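Local coordinates for protein hydrolase, alpha/beta hydrolase FOLD family (Staphylococcus aureus, PDB 2XMZ) that catalyses the elimination of pyruvate that yields 2-succinyl-6-hydroxy-2,4-cyclohexadiene-1-carboxylate in menaquinone biosynthesis, at residues A[100-105]-A[203-208]; A[58-63]-A[181-186]; A[6-11]-A[42-47]; A[89-94]-A[243-248]. One frame throughout, in Å; residues are numbered along the deposited sequence.

Interaction 1 of 4, residues A[100-105]-A[203-208]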
loop_
_atom_site.group_PDB
_atom_site.type_symbol
_atom_site.label_atom_id
_atom_site.label_comp_id
_atom_site.label_asym_id
_atom_site.label_seq_id
_atom_site.Cartn_x
_atom_site.Cartn_y
_atom_site.Cartn_z
ATOM N N TYR A 100 2.587 5.362 -9.272
ATOM C CA TYR A 100 1.480 6.035 -9.881
ATOM C C TYR A 100 1.615 7.550 -9.795
ATOM O O TYR A 100 1.283 8.234 -10.751
ATOM C CB TYR A 100 0.124 5.603 -9.312
ATOM C CG TYR A 100 -0.984 6.023 -10.240
ATOM C CD1 TYR A 100 -1.369 5.208 -11.312
ATOM C CD2 TYR A 100 -1.614 7.269 -10.092
ATOM C CE1 TYR A 100 -2.379 5.614 -12.181
ATOM C CE2 TYR A 100 -2.608 7.670 -10.935
ATOM C CZ TYR A 100 -2.982 6.837 -11.993
ATOM O OH TYR A 100 -3.973 7.250 -12.840
ATOM N N ALA A 101 2.094 8.061 -8.663
ATOM C CA ALA A 101 2.329 9.508 -8.509
ATOM C C ALA A 101 3.284 10.029 -9.562
ATOM O O ALA A 101 3.177 11.180 -9.974
ATOM C CB ALA A 101 2.865 9.850 -7.099
ATOM N N ILE A 102 4.239 9.183 -9.965
ATOM C CA ILE A 102 5.272 9.558 -10.935
ATOM C C ILE A 102 4.868 9.291 -12.394
ATOM O O ILE A 102 5.206 10.066 -13.290
ATOM C CB ILE A 102 6.582 8.784 -10.622
ATOM C CG1 ILE A 102 7.143 9.239 -9.270
ATOM C CG2 ILE A 102 7.627 8.948 -11.736
ATOM C CD1 ILE A 102 8.127 8.255 -8.626
ATOM N N ASN A 103 4.149 8.194 -12.618
ATOM C CA ASN A 103 3.909 7.694 -13.965
ATOM C C ASN A 103 2.455 7.599 -14.347
ATOM O O ASN A 103 2.153 7.366 -15.518
ATOM C CB ASN A 103 4.536 6.311 -14.123
ATOM C CG ASN A 103 6.042 6.354 -14.027
ATOM O OD1 ASN A 103 6.703 6.940 -14.866
ATOM N ND2 ASN A 103 6.585 5.734 -12.997
ATOM N N GLY A 104 1.555 7.780 -13.375
ATOM C CA GLY A 104 0.111 7.656 -13.636
ATOM C C GLY A 104 -0.451 8.689 -14.594
ATOM O O GLY A 104 0.105 9.783 -14.769
ATOM N N HIS A 105 -1.574 8.356 -15.205
ATOM C CA HIS A 105 -2.099 9.180 -16.270
ATOM C C HIS A 105 -3.243 10.076 -15.809
ATOM O O HIS A 105 -3.624 11.023 -16.504
ATOM C CB HIS A 105 -2.392 8.315 -17.509
ATOM C CG HIS A 105 -1.159 7.632 -18.043
ATOM N ND1 HIS A 105 -0.878 6.299 -17.806
ATOM C CD2 HIS A 105 -0.098 8.121 -18.736
ATOM C CE1 HIS A 105 0.279 5.986 -18.364
ATOM N NE2 HIS A 105 0.779 7.076 -18.926
ATOM N N LEU A 203 11.602 10.698 -7.166
ATOM C CA LEU A 203 10.806 11.242 -6.039
ATOM C C LEU A 203 10.634 12.756 -6.085
ATOM O O LEU A 203 9.590 13.279 -5.667
ATOM C CB LEU A 203 11.420 10.861 -4.681
ATOM C CG LEU A 203 11.381 9.377 -4.309
ATOM C CD1 LEU A 203 11.930 9.193 -2.896
ATOM C CD2 LEU A 203 9.947 8.794 -4.461
ATOM N N LYS A 204 11.670 13.451 -6.562
ATOM C CA LYS A 204 11.630 14.894 -6.711
ATOM C C LYS A 204 10.598 15.358 -7.742
ATOM O O LYS A 204 10.216 16.514 -7.744
ATOM C CB LYS A 204 13.021 15.482 -7.031
ATOM C CG LYS A 204 13.645 15.016 -8.326
ATOM C CD LYS A 204 15.042 15.606 -8.457
ATOM C CE LYS A 204 15.968 14.680 -9.184
ATOM N NZ LYS A 204 15.526 14.462 -10.585
ATOM N N GLU A 205 10.126 14.443 -8.585
ATOM C CA GLU A 205 9.122 14.779 -9.575
ATOM C C GLU A 205 7.747 14.879 -8.944
ATOM O O GLU A 205 6.853 15.444 -9.529
ATOM C CB GLU A 205 9.080 13.724 -10.675
ATOM C CG GLU A 205 10.444 13.390 -11.260
ATOM C CD GLU A 205 10.315 12.555 -12.513
ATOM O OE1 GLU A 205 11.350 12.150 -13.070
ATOM O OE2 GLU A 205 9.167 12.287 -12.924
ATOM N N ILE A 206 7.574 14.323 -7.755
ATOM C CA ILE A 206 6.255 14.275 -7.116
ATOM C C ILE A 206 6.015 15.630 -6.472
ATOM O O ILE A 206 6.620 15.925 -5.467
ATOM C CB ILE A 206 6.197 13.140 -6.034
ATOM C CG1 ILE A 206 6.408 11.772 -6.677
ATOM C CG2 ILE A 206 4.852 13.165 -5.260
ATOM C CD1 ILE A 206 6.464 10.669 -5.653
ATOM N N LYS A 207 5.140 16.451 -7.048
ATOM C CA LYS A 207 4.958 17.817 -6.562
ATOM C C LYS A 207 3.770 18.006 -5.615
ATOM O O LYS A 207 3.632 19.074 -5.024
ATOM C CB LYS A 207 4.812 18.813 -7.725
ATOM C CG LYS A 207 5.801 18.664 -8.872
ATOM C CD LYS A 207 7.246 18.772 -8.426
ATOM C CE LYS A 207 8.145 18.693 -9.649
ATOM N NZ LYS A 207 9.573 18.523 -9.281
ATOM N N VAL A 208 2.906 16.995 -5.491
ATOM C CA VAL A 208 1.672 17.133 -4.711
ATOM C C VAL A 208 1.989 17.036 -3.220
ATOM O O VAL A 208 3.008 16.457 -2.843
ATOM C CB VAL A 208 0.576 16.091 -5.135
ATOM C CG1 VAL A 208 0.131 16.347 -6.591
ATOM C CG2 VAL A 208 1.043 14.652 -4.941
HETATM O O HOH W 1 5.002 13.184 -10.743
#

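Interaction 2 of 4, residues A[58-63]-A[181-186]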
loop_
_atom_site.group_PDB
_atom_site.type_symbol
_atom_site.label_atom_id
_atom_site.label_comp_id
_atom_site.label_asym_id
_atom_site.label_seq_id
_atom_site.Cartn_x
_atom_site.Cartn_y
_atom_site.Cartn_z
ATOM N N SER A 58 -7.571 -9.918 -12.250
ATOM C CA SER A 58 -6.523 -9.805 -13.260
ATOM C C SER A 58 -6.146 -11.197 -13.834
ATOM O O SER A 58 -6.018 -12.185 -13.085
ATOM C CB SER A 58 -5.302 -9.119 -12.667
ATOM O OG SER A 58 -5.583 -7.759 -12.324
ATOM N N SER A 59 -5.998 -11.270 -15.155
ATOM C CA SER A 59 -5.687 -12.526 -15.825
ATOM C C SER A 59 -4.330 -13.052 -15.386
ATOM O O SER A 59 -3.349 -12.313 -15.410
ATOM C CB SER A 59 -5.652 -12.371 -17.338
ATOM O OG SER A 59 -5.125 -13.579 -17.909
ATOM N N MET A 60 -4.275 -14.345 -15.050
ATOM C CA MET A 60 -3.010 -15.013 -14.754
ATOM C C MET A 60 -2.060 -14.989 -15.935
ATOM O O MET A 60 -0.879 -15.287 -15.781
ATOM C CB MET A 60 -3.221 -16.481 -14.375
ATOM C CG MET A 60 -3.952 -16.737 -13.071
ATOM S SD MET A 60 -3.281 -15.676 -11.804
ATOM C CE MET A 60 -1.711 -16.461 -11.473
ATOM N N ASP A 61 -2.584 -14.658 -17.112
ATOM C CA ASP A 61 -1.818 -14.763 -18.338
ATOM C C ASP A 61 -1.372 -13.385 -18.856
ATOM O O ASP A 61 -0.894 -13.242 -19.971
ATOM C CB ASP A 61 -2.575 -15.622 -19.370
ATOM C CG ASP A 61 -2.829 -17.056 -18.861
ATOM O OD1 ASP A 61 -1.962 -17.621 -18.144
ATOM O OD2 ASP A 61 -3.888 -17.640 -19.178
ATOM N N GLU A 62 -1.503 -12.380 -18.001
ATOM C CA GLU A 62 -0.894 -11.081 -18.253
ATOM C C GLU A 62 0.143 -10.793 -17.187
ATOM O O GLU A 62 0.011 -11.241 -16.046
ATOM C CB GLU A 62 -1.948 -9.989 -18.260
ATOM C CG GLU A 62 -3.048 -10.273 -19.259
ATOM C CD GLU A 62 -3.695 -9.020 -19.777
ATOM O OE1 GLU A 62 -3.072 -7.937 -19.655
ATOM O OE2 GLU A 62 -4.821 -9.131 -20.316
ATOM N N THR A 63 1.169 -10.038 -17.565
ATOM C CA THR A 63 2.188 -9.645 -16.629
ATOM C C THR A 63 1.691 -8.495 -15.733
ATOM O O THR A 63 1.342 -7.396 -16.207
ATOM C CB THR A 63 3.482 -9.243 -17.345
ATOM O OG1 THR A 63 3.945 -10.328 -18.158
ATOM C CG2 THR A 63 4.569 -8.856 -16.322
ATOM N N PRO A 181 -2.501 -18.685 -3.096
ATOM C CA PRO A 181 -1.023 -18.767 -3.143
ATOM C C PRO A 181 -0.412 -18.628 -4.542
ATOM O O PRO A 181 0.633 -17.980 -4.689
ATOM C CB PRO A 181 -0.708 -20.149 -2.549
ATOM C CG PRO A 181 -2.002 -20.922 -2.601
ATOM C CD PRO A 181 -3.102 -19.880 -2.469
ATOM N N HIS A 182 -1.064 -19.195 -5.556
ATOM C CA HIS A 182 -0.600 -19.030 -6.938
ATOM C C HIS A 182 -0.623 -17.555 -7.377
ATOM O O HIS A 182 0.309 -17.074 -8.059
ATOM C CB HIS A 182 -1.343 -19.986 -7.909
ATOM C CG HIS A 182 -2.708 -19.510 -8.314
ATOM N ND1 HIS A 182 -3.837 -19.742 -7.555
ATOM C CD2 HIS A 182 -3.122 -18.808 -9.396
ATOM C CE1 HIS A 182 -4.891 -19.203 -8.154
ATOM N NE2 HIS A 182 -4.484 -18.632 -9.274
ATOM N N LYS A 183 -1.657 -16.817 -6.954
ATOM C CA LYS A 183 -1.714 -15.395 -7.228
ATOM C C LYS A 183 -0.684 -14.609 -6.433
ATOM O O LYS A 183 -0.106 -13.675 -6.966
ATOM C CB LYS A 183 -3.121 -14.814 -7.003
ATOM C CG LYS A 183 -4.122 -15.371 -7.974
ATOM C CD LYS A 183 -5.486 -14.698 -7.879
ATOM C CE LYS A 183 -6.448 -15.324 -8.899
ATOM N NZ LYS A 183 -7.715 -14.556 -8.964
ATOM N N MET A 184 -0.455 -14.988 -5.168
ATOM C CA MET A 184 0.573 -14.337 -4.370
ATOM C C MET A 184 1.933 -14.520 -5.038
ATOM O O MET A 184 2.716 -13.588 -5.101
ATOM C CB MET A 184 0.567 -14.870 -2.924
ATOM C CG MET A 184 -0.746 -14.564 -2.171
ATOM S SD MET A 184 -1.000 -12.748 -2.012
ATOM C CE MET A 184 -2.090 -12.418 -3.402
ATOM N N ALA A 185 2.185 -15.717 -5.558
ATOM C CA ALA A 185 3.427 -16.005 -6.276
ATOM C C ALA A 185 3.586 -15.097 -7.502
ATOM O O ALA A 185 4.654 -14.521 -7.715
ATOM C CB ALA A 185 3.476 -17.490 -6.689
ATOM N N LYS A 186 2.513 -14.937 -8.282
ATOM C CA LYS A 186 2.578 -14.127 -9.460
ATOM C C LYS A 186 2.792 -12.674 -9.060
ATOM O O LYS A 186 3.599 -12.003 -9.672
ATOM C CB LYS A 186 1.358 -14.328 -10.370
ATOM C CG LYS A 186 1.453 -13.540 -11.686
ATOM C CD LYS A 186 0.275 -13.823 -12.596
ATOM C CE LYS A 186 0.254 -12.887 -13.822
ATOM N NZ LYS A 186 1.499 -13.004 -14.634
HETATM O O HOH W 2 -6.297 -12.414 -10.177
HETATM O O HOH W 3 2.129 -15.924 -14.659
#

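Interaction 3 of 4, residues A[6-11]-A[42-47]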
loop_
_atom_site.group_PDB
_atom_site.type_symbol
_atom_site.label_atom_id
_atom_site.label_comp_id
_atom_site.label_asym_id
_atom_site.label_seq_id
_atom_site.Cartn_x
_atom_site.Cartn_y
_atom_site.Cartn_z
ATOM N N TYR A 6 -12.598 -3.019 -7.169
ATOM C CA TYR A 6 -12.631 -1.783 -6.381
ATOM C C TYR A 6 -14.021 -1.508 -5.813
ATOM O O TYR A 6 -15.027 -1.904 -6.401
ATOM C CB TYR A 6 -12.079 -0.583 -7.183
ATOM C CG TYR A 6 -13.077 0.091 -8.100
ATOM C CD1 TYR A 6 -13.334 -0.409 -9.379
ATOM C CD2 TYR A 6 -13.755 1.233 -7.693
ATOM C CE1 TYR A 6 -14.258 0.198 -10.219
ATOM C CE2 TYR A 6 -14.683 1.855 -8.522
ATOM C CZ TYR A 6 -14.921 1.334 -9.786
ATOM O OH TYR A 6 -15.833 1.950 -10.608
ATOM N N LYS A 7 -14.061 -0.842 -4.660
ATOM C CA LYS A 7 -15.321 -0.460 -4.019
ATOM C C LYS A 7 -15.346 1.060 -3.784
ATOM O O LYS A 7 -14.330 1.671 -3.441
ATOM C CB LYS A 7 -15.530 -1.236 -2.712
ATOM C CG LYS A 7 -15.522 -2.791 -2.877
ATOM C CD LYS A 7 -15.115 -3.492 -1.582
ATOM C CE LYS A 7 -14.934 -4.998 -1.765
ATOM N NZ LYS A 7 -16.225 -5.696 -1.993
ATOM N N PHE A 8 -16.506 1.664 -4.012
ATOM C CA PHE A 8 -16.679 3.100 -3.836
ATOM C C PHE A 8 -17.679 3.286 -2.719
ATOM O O PHE A 8 -18.774 2.685 -2.729
ATOM C CB PHE A 8 -17.213 3.755 -5.120
ATOM C CG PHE A 8 -17.322 5.246 -5.037
ATOM C CD1 PHE A 8 -16.283 6.052 -5.487
ATOM C CD2 PHE A 8 -18.458 5.851 -4.500
ATOM C CE1 PHE A 8 -16.365 7.436 -5.414
ATOM C CE2 PHE A 8 -18.549 7.251 -4.417
ATOM C CZ PHE A 8 -17.505 8.036 -4.877
ATOM N N TYR A 9 -17.288 4.109 -1.761
ATOM C CA TYR A 9 -18.108 4.431 -0.613
ATOM C C TYR A 9 -18.438 5.911 -0.696
ATOM O O TYR A 9 -17.553 6.753 -0.542
ATOM C CB TYR A 9 -17.347 4.109 0.681
ATOM C CG TYR A 9 -16.928 2.656 0.788
ATOM C CD1 TYR A 9 -17.771 1.711 1.400
ATOM C CD2 TYR A 9 -15.698 2.218 0.279
ATOM C CE1 TYR A 9 -17.395 0.384 1.506
ATOM C CE2 TYR A 9 -15.314 0.870 0.373
ATOM C CZ TYR A 9 -16.171 -0.030 0.994
ATOM O OH TYR A 9 -15.816 -1.347 1.116
ATOM N N GLU A 10 -19.704 6.218 -0.975
ATOM C CA GLU A 10 -20.160 7.599 -1.061
ATOM C C GLU A 10 -19.983 8.311 0.280
ATOM O O GLU A 10 -20.366 7.782 1.326
ATOM C CB GLU A 10 -21.645 7.657 -1.457
ATOM C CG GLU A 10 -21.932 7.820 -2.954
ATOM C CD GLU A 10 -21.798 9.271 -3.475
ATOM O OE1 GLU A 10 -22.522 10.184 -2.993
ATOM O OE2 GLU A 10 -20.976 9.488 -4.397
ATOM N N ALA A 11 -19.398 9.504 0.241
ATOM C CA ALA A 11 -19.362 10.387 1.411
ATOM C C ALA A 11 -20.766 10.730 1.944
ATOM O O ALA A 11 -21.732 10.828 1.182
ATOM C CB ALA A 11 -18.604 11.667 1.090
ATOM N N ASN A 42 -16.624 12.829 5.677
ATOM C CA ASN A 42 -16.231 14.028 4.927
ATOM C C ASN A 42 -15.618 13.750 3.551
ATOM O O ASN A 42 -15.361 14.681 2.790
ATOM C CB ASN A 42 -15.226 14.855 5.745
ATOM C CG ASN A 42 -15.825 15.423 7.030
ATOM O OD1 ASN A 42 -15.445 15.017 8.132
ATOM N ND2 ASN A 42 -16.758 16.368 6.895
ATOM N N TYR A 43 -15.344 12.483 3.248
ATOM C CA TYR A 43 -14.606 12.123 2.030
ATOM C C TYR A 43 -15.240 10.926 1.324
ATOM O O TYR A 43 -15.683 9.982 1.972
ATOM C CB TYR A 43 -13.111 11.832 2.356
ATOM C CG TYR A 43 -12.436 12.952 3.139
ATOM C CD1 TYR A 43 -11.820 14.014 2.487
ATOM C CD2 TYR A 43 -12.449 12.964 4.537
ATOM C CE1 TYR A 43 -11.230 15.068 3.210
ATOM C CE2 TYR A 43 -11.853 13.998 5.260
ATOM C CZ TYR A 43 -11.248 15.048 4.592
ATOM O OH TYR A 43 -10.674 16.068 5.320
ATOM N N HIS A 44 -15.296 10.977 -0.005
ATOM C CA HIS A 44 -15.575 9.774 -0.784
ATOM C C HIS A 44 -14.392 8.834 -0.598
ATOM O O HIS A 44 -13.245 9.276 -0.539
ATOM C CB HIS A 44 -15.742 10.085 -2.267
ATOM C CG HIS A 44 -16.889 10.999 -2.567
ATOM N ND1 HIS A 44 -18.200 10.641 -2.358
ATOM C CD2 HIS A 44 -16.913 12.252 -3.082
ATOM C CE1 HIS A 44 -18.987 11.638 -2.727
ATOM N NE2 HIS A 44 -18.231 12.626 -3.171
ATOM N N VAL A 45 -14.675 7.543 -0.495
ATOM C CA VAL A 45 -13.595 6.562 -0.303
ATOM C C VAL A 45 -13.675 5.482 -1.359
ATOM O O VAL A 45 -14.753 4.944 -1.620
ATOM C CB VAL A 45 -13.603 5.908 1.122
ATOM C CG1 VAL A 45 -12.568 4.764 1.199
ATOM C CG2 VAL A 45 -13.358 6.953 2.224
ATOM N N ILE A 46 -12.520 5.168 -1.949
ATOM C CA ILE A 46 -12.377 4.045 -2.848
ATOM C C ILE A 46 -11.326 3.101 -2.276
ATOM O O ILE A 46 -10.280 3.523 -1.789
ATOM C CB ILE A 46 -11.919 4.472 -4.266
ATOM C CG1 ILE A 46 -12.991 5.335 -4.929
ATOM C CG2 ILE A 46 -11.621 3.242 -5.150
ATOM C CD1 ILE A 46 -12.501 6.042 -6.192
ATOM N N THR A 47 -11.617 1.811 -2.331
ATOM C CA THR A 47 -10.601 0.831 -2.025
ATOM C C THR A 47 -10.412 0.053 -3.296
ATOM O O THR A 47 -11.387 -0.190 -4.015
ATOM C CB THR A 47 -11.017 -0.101 -0.874
ATOM O OG1 THR A 47 -12.219 -0.777 -1.213
ATOM C CG2 THR A 47 -11.195 0.686 0.444
HETATM O O HOH W 4 -13.486 -2.191 0.776
#

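Interaction 4 of 4, residues A[89-94]-A[243-248]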
loop_
_atom_site.group_PDB
_atom_site.type_symbol
_atom_site.label_atom_id
_atom_site.label_comp_id
_atom_site.label_asym_id
_atom_site.label_seq_id
_atom_site.Cartn_x
_atom_site.Cartn_y
_atom_site.Cartn_z
ATOM N N GLY A 89 -1.207 4.621 -0.248
ATOM C CA GLY A 89 -0.692 3.267 -0.345
ATOM C C GLY A 89 0.115 2.833 0.871
ATOM O O GLY A 89 0.964 3.587 1.367
ATOM N N TYR A 90 -0.185 1.619 1.344
ATOM C CA TYR A 90 0.527 0.998 2.443
ATOM C C TYR A 90 1.439 -0.078 1.903
ATOM O O TYR A 90 0.975 -0.984 1.222
ATOM C CB TYR A 90 -0.449 0.364 3.465
ATOM C CG TYR A 90 0.180 -0.729 4.298
ATOM C CD1 TYR A 90 1.099 -0.429 5.310
ATOM C CD2 TYR A 90 -0.149 -2.074 4.078
ATOM C CE1 TYR A 90 1.691 -1.443 6.078
ATOM C CE2 TYR A 90 0.446 -3.125 4.846
ATOM C CZ TYR A 90 1.358 -2.790 5.836
ATOM O OH TYR A 90 1.932 -3.773 6.597
ATOM N N SER A 91 2.720 0.014 2.255
ATOM C CA SER A 91 3.723 -1.021 1.993
ATOM C C SER A 91 3.709 -1.337 0.503
ATOM O O SER A 91 3.933 -0.439 -0.295
ATOM C CB SER A 91 3.467 -2.272 2.858
ATOM O OG SER A 91 4.664 -3.018 3.006
ATOM N N MET A 92 3.382 -2.569 0.114
ATOM C CA MET A 92 3.278 -2.892 -1.345
ATOM C C MET A 92 2.429 -1.895 -2.115
ATOM O O MET A 92 2.809 -1.482 -3.214
ATOM C CB MET A 92 2.734 -4.315 -1.580
ATOM C CG MET A 92 2.407 -4.657 -3.063
ATOM S SD MET A 92 1.652 -6.289 -3.191
ATOM C CE MET A 92 -0.069 -5.872 -2.972
ATOM N N GLY A 93 1.263 -1.555 -1.576
ATOM C CA GLY A 93 0.400 -0.552 -2.181
ATOM C C GLY A 93 0.990 0.851 -2.239
ATOM O O GLY A 93 0.598 1.655 -3.098
ATOM N N GLY A 94 1.918 1.153 -1.329
ATOM C CA GLY A 94 2.648 2.425 -1.373
ATOM C C GLY A 94 3.657 2.456 -2.489
ATOM O O GLY A 94 3.956 3.530 -3.012
ATOM N N THR A 243 4.497 1.728 17.256
ATOM C CA THR A 243 3.945 0.854 16.219
ATOM C C THR A 243 5.032 0.323 15.302
ATOM O O THR A 243 6.069 0.948 15.142
ATOM C CB THR A 243 2.866 1.547 15.323
ATOM O OG1 THR A 243 3.404 2.747 14.757
ATOM C CG2 THR A 243 1.615 1.869 16.121
ATOM N N GLY A 244 4.762 -0.826 14.689
ATOM C CA GLY A 244 5.633 -1.375 13.660
ATOM C C GLY A 244 5.173 -1.030 12.260
ATOM O O GLY A 244 4.744 0.104 11.974
ATOM N N HIS A 245 5.252 -2.014 11.386
ATOM C CA HIS A 245 5.070 -1.785 9.961
ATOM C C HIS A 245 3.626 -1.406 9.606
ATOM O O HIS A 245 3.392 -0.427 8.885
ATOM C CB HIS A 245 5.492 -3.033 9.196
ATOM C CG HIS A 245 5.725 -2.794 7.743
ATOM N ND1 HIS A 245 6.772 -2.027 7.275
ATOM C CD2 HIS A 245 5.072 -3.252 6.648
ATOM C CE1 HIS A 245 6.737 -2.005 5.952
ATOM N NE2 HIS A 245 5.730 -2.755 5.546
ATOM N N THR A 246 2.668 -2.178 10.115
ATOM C CA THR A 246 1.251 -1.968 9.766
ATOM C C THR A 246 0.601 -1.041 10.798
ATOM O O THR A 246 -0.213 -1.470 11.631
ATOM C CB THR A 246 0.476 -3.283 9.657
ATOM O OG1 THR A 246 1.299 -4.289 9.057
ATOM C CG2 THR A 246 -0.788 -3.104 8.826
ATOM N N ILE A 247 0.966 0.228 10.711
ATOM C CA ILE A 247 0.471 1.259 11.615
ATOM C C ILE A 247 -1.060 1.313 11.634
ATOM O O ILE A 247 -1.656 1.374 12.708
ATOM C CB ILE A 247 0.955 2.662 11.221
ATOM C CG1 ILE A 247 2.463 2.695 10.944
ATOM C CG2 ILE A 247 0.574 3.675 12.327
ATOM C CD1 ILE A 247 2.900 3.959 10.184
ATOM N N HIS A 248 -1.694 1.264 10.464
ATOM C CA HIS A 248 -3.167 1.418 10.393
ATOM C C HIS A 248 -3.914 0.339 11.163
ATOM O O HIS A 248 -5.117 0.459 11.434
ATOM C CB HIS A 248 -3.669 1.576 8.937
ATOM C CG HIS A 248 -3.544 0.353 8.078
ATOM N ND1 HIS A 248 -2.542 0.195 7.151
ATOM C CD2 HIS A 248 -4.342 -0.735 7.957
ATOM C CE1 HIS A 248 -2.691 -0.965 6.532
ATOM N NE2 HIS A 248 -3.790 -1.540 6.991
#

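Interaction 1 of 4, residues A[100-105]-A[203-208]
A single water spans Ala101 O and Glu205 O, giving a proton to each carbonyl: the bond to Ala101 O measures 2.8 Å, the one to Glu205 O is longer at 3.2 Å. It is the polar bridge of this contact, since 100-105 and 203-208 share no direct hydrogen bond. Ala101 lies in the last turn of helix 92-103, which closes with Gly104 N bonded to Tyr100 O. Beside the water the packing is mostly hydrocarbon. Ile102 and Ile206 cross at about a right angle, CG1 to CG1, at 3.7 Å. With Ile206 CG1 anti to the carbonyl carbon (chi1 -62°), CG1 lies against Ile102, and CD1 beyond it is 4.0 Å from Ala101 CB. On the other branch, Ile102 CG2 rests 3.9 Å from Glu205 OE2, a van der Waals contact; the charge of that carboxylate is met through OE1 by Arg202 in a salt bridge. Ala101 and Ile206 both also lean on Leu111 of strand 110-114, which places the contact between the end of the helix and the loop entering strand 210-215. Apolar packing and one shared water hold the two together, so the loop meets the helix through side chains and solvent rather than through direct backbone pairing.

Interaction 2 of 4, residues A[58-63]-A[181-186]
Met60 and Lys186 carry most of this surface contact, their side chains sliding past each other in opposite directions. Met60 CE sits 3.5 Å from Lys186 CD, tight for two carbons, and reaches the edge of the His182 imidazole near its plane, 3.4 Å from CD2. Its sulfur lies 3.9 Å from Lys183 CG and stands obliquely to the His182 ring, SD to centroid 4.8 Å. The bends in Met60 at chi2 (-46°) and chi3 (-74°) turn SD and then CE in among these three side chains. Lys186 leaves helix 181-191 with CG anti to its backbone N (chi1 -176°) and stays extended as far as CE; a bend at chi4 then turns NZ to the carbonyls of the turn. There it makes a weak bond to Glu62 O, whose modelled position is uncertain. A water accepts from Lys186 NZ at 3.0 Å and gives a longer bond to Met60 O; a second accepts from Lys183 NZ at 2.8 Å and donates to Ser58 O.

Further out, a type I turn from Ser59 to Glu62 shapes the loop, and Ser59 OG accepts from Asp61 N at 2.9 Å in an ST turn. Asp190 forms a salt bridge with Lys186 NZ, and Trp64 adds a cation-pi contact. The lysine charge is thus probably balanced largely by Asp190 of its own helix, so thioether packing and two water bridges to loop carbonyls are the surer links.

Interaction 3 of 4, residues A[6-11]-A[42-47]
Four backbone hydrogen bonds join Lys7 with Thr47 and Tyr9 with Val45, the hydrogen-bonded pairs of an antiparallel ladder; Phe8 and Ile46 form the non-hydrogen-bonded pair between them. The shortest is Tyr9 N to Val45 O at 2.7 Å, with the return bond from Val45 N to Tyr9 O almost straight. Ile46 CA adds a CA-H...O contact to Lys7 O at 3.1 Å.

Apolar contacts line both faces. On the side of Phe8 and Ile46, Phe8 CD1 presses on Ile46 CG1 at 3.4 Å; Phe8 CG is anti to the backbone N (chi1 -176°), which starts the ring off toward Ile46 and His44. The same ring meets His44 obliquely, with planes at 32°. On the side of Lys7, Tyr9, Val45 and Thr47, Tyr9 CD2 touches Val45 CG1 at 4.1 Å. Past the last bridge, Ala11 CB sits over one face of the His44 imidazole, a CH-pi contact 3.9 Å from the centroid.

The polar side-chain link runs through water: one molecule hydrogen-bonds Tyr9 OH at 2.5 Å and Thr47 OG1 at 2.7 Å, near the plane of the tyrosine ring.

Strand 44-48 continues inward to strand 17-22 by backbone bonds from His44 and Ile46, while Phe8 also packs on Tyr80. Strand 6-9 is the outermost on this side of the alpha/beta hydrolase sheet, antiparallel to its neighbour. Backbone bonding fixes its register, while Phe8 packs on one face and Tyr9 on the other.

Interaction 4 of 4, residues A[89-94]-A[243-248]
The likely active site of this alpha/beta hydrolase fold enzyme lies here, where Ser91 meets His245. Ser91 OG is hydrogen-bonded to His245 NE2 at 2.8 Å, in the plane of the imidazole and at its edge. The other ring nitrogen, His245 ND1, bonds Asp218, so the three residues line up as a probable Ser-His-Asp triad. Ser91 sits in a strained turn between strand 84-90 and helix 92-103, with phi 54° and psi -118°, which presents its side chain to the histidine.

Tyr90, one residue earlier, packs behind this pair. Its OH and Thr246 OG1 share a 2.6 Å hydrogen bond, either one able to donate, and the same OH comes within 3.2 Å of His245 CD2. Ser91 CB lies over the centre of one face of the Tyr90 ring. Against the opposite face comes the edge of His248, CE1 3.6 Å from Tyr90 CG, with the planes at 89°: an edge-to-face pair.

The second shell fixes His248 in turn, Glu114 holding ND1 and Thr31 holding NE2, while Ser115 OG bonds His245 O. Tyr90 touches His245, Thr246 and His248, the residues around the start of helix 247-250, which joins the histidine segment to the end of strand 84-90. Gly89, Ser91 and Gly93 fit the GxSxG nucleophile elbow, the sharp strand-turn-helix that presents the nucleophile in alpha/beta hydrolases.

From the N terminus, interaction 3 closes first: 42-47 returns beside 6-11 and joins the outermost strand to the sheet before any other contact opens. Interaction 2 then opens at 58-63, interaction 4 at 89-94 and interaction 1 at 100-105. The loop of interaction 2 closes at 181-186, crossing interactions 4 and 1, and fastens helix 181-191 to the segment ahead of helix 66-77. Interaction 1 closes at 203-208, wholly within the longer span that interaction 4 completes at 243-248. These two use opposite ends of helix 92-103, their centres about 19 Å apart. Interactions 3 and 4 reach the same sheet, with centres about 20 Å apart.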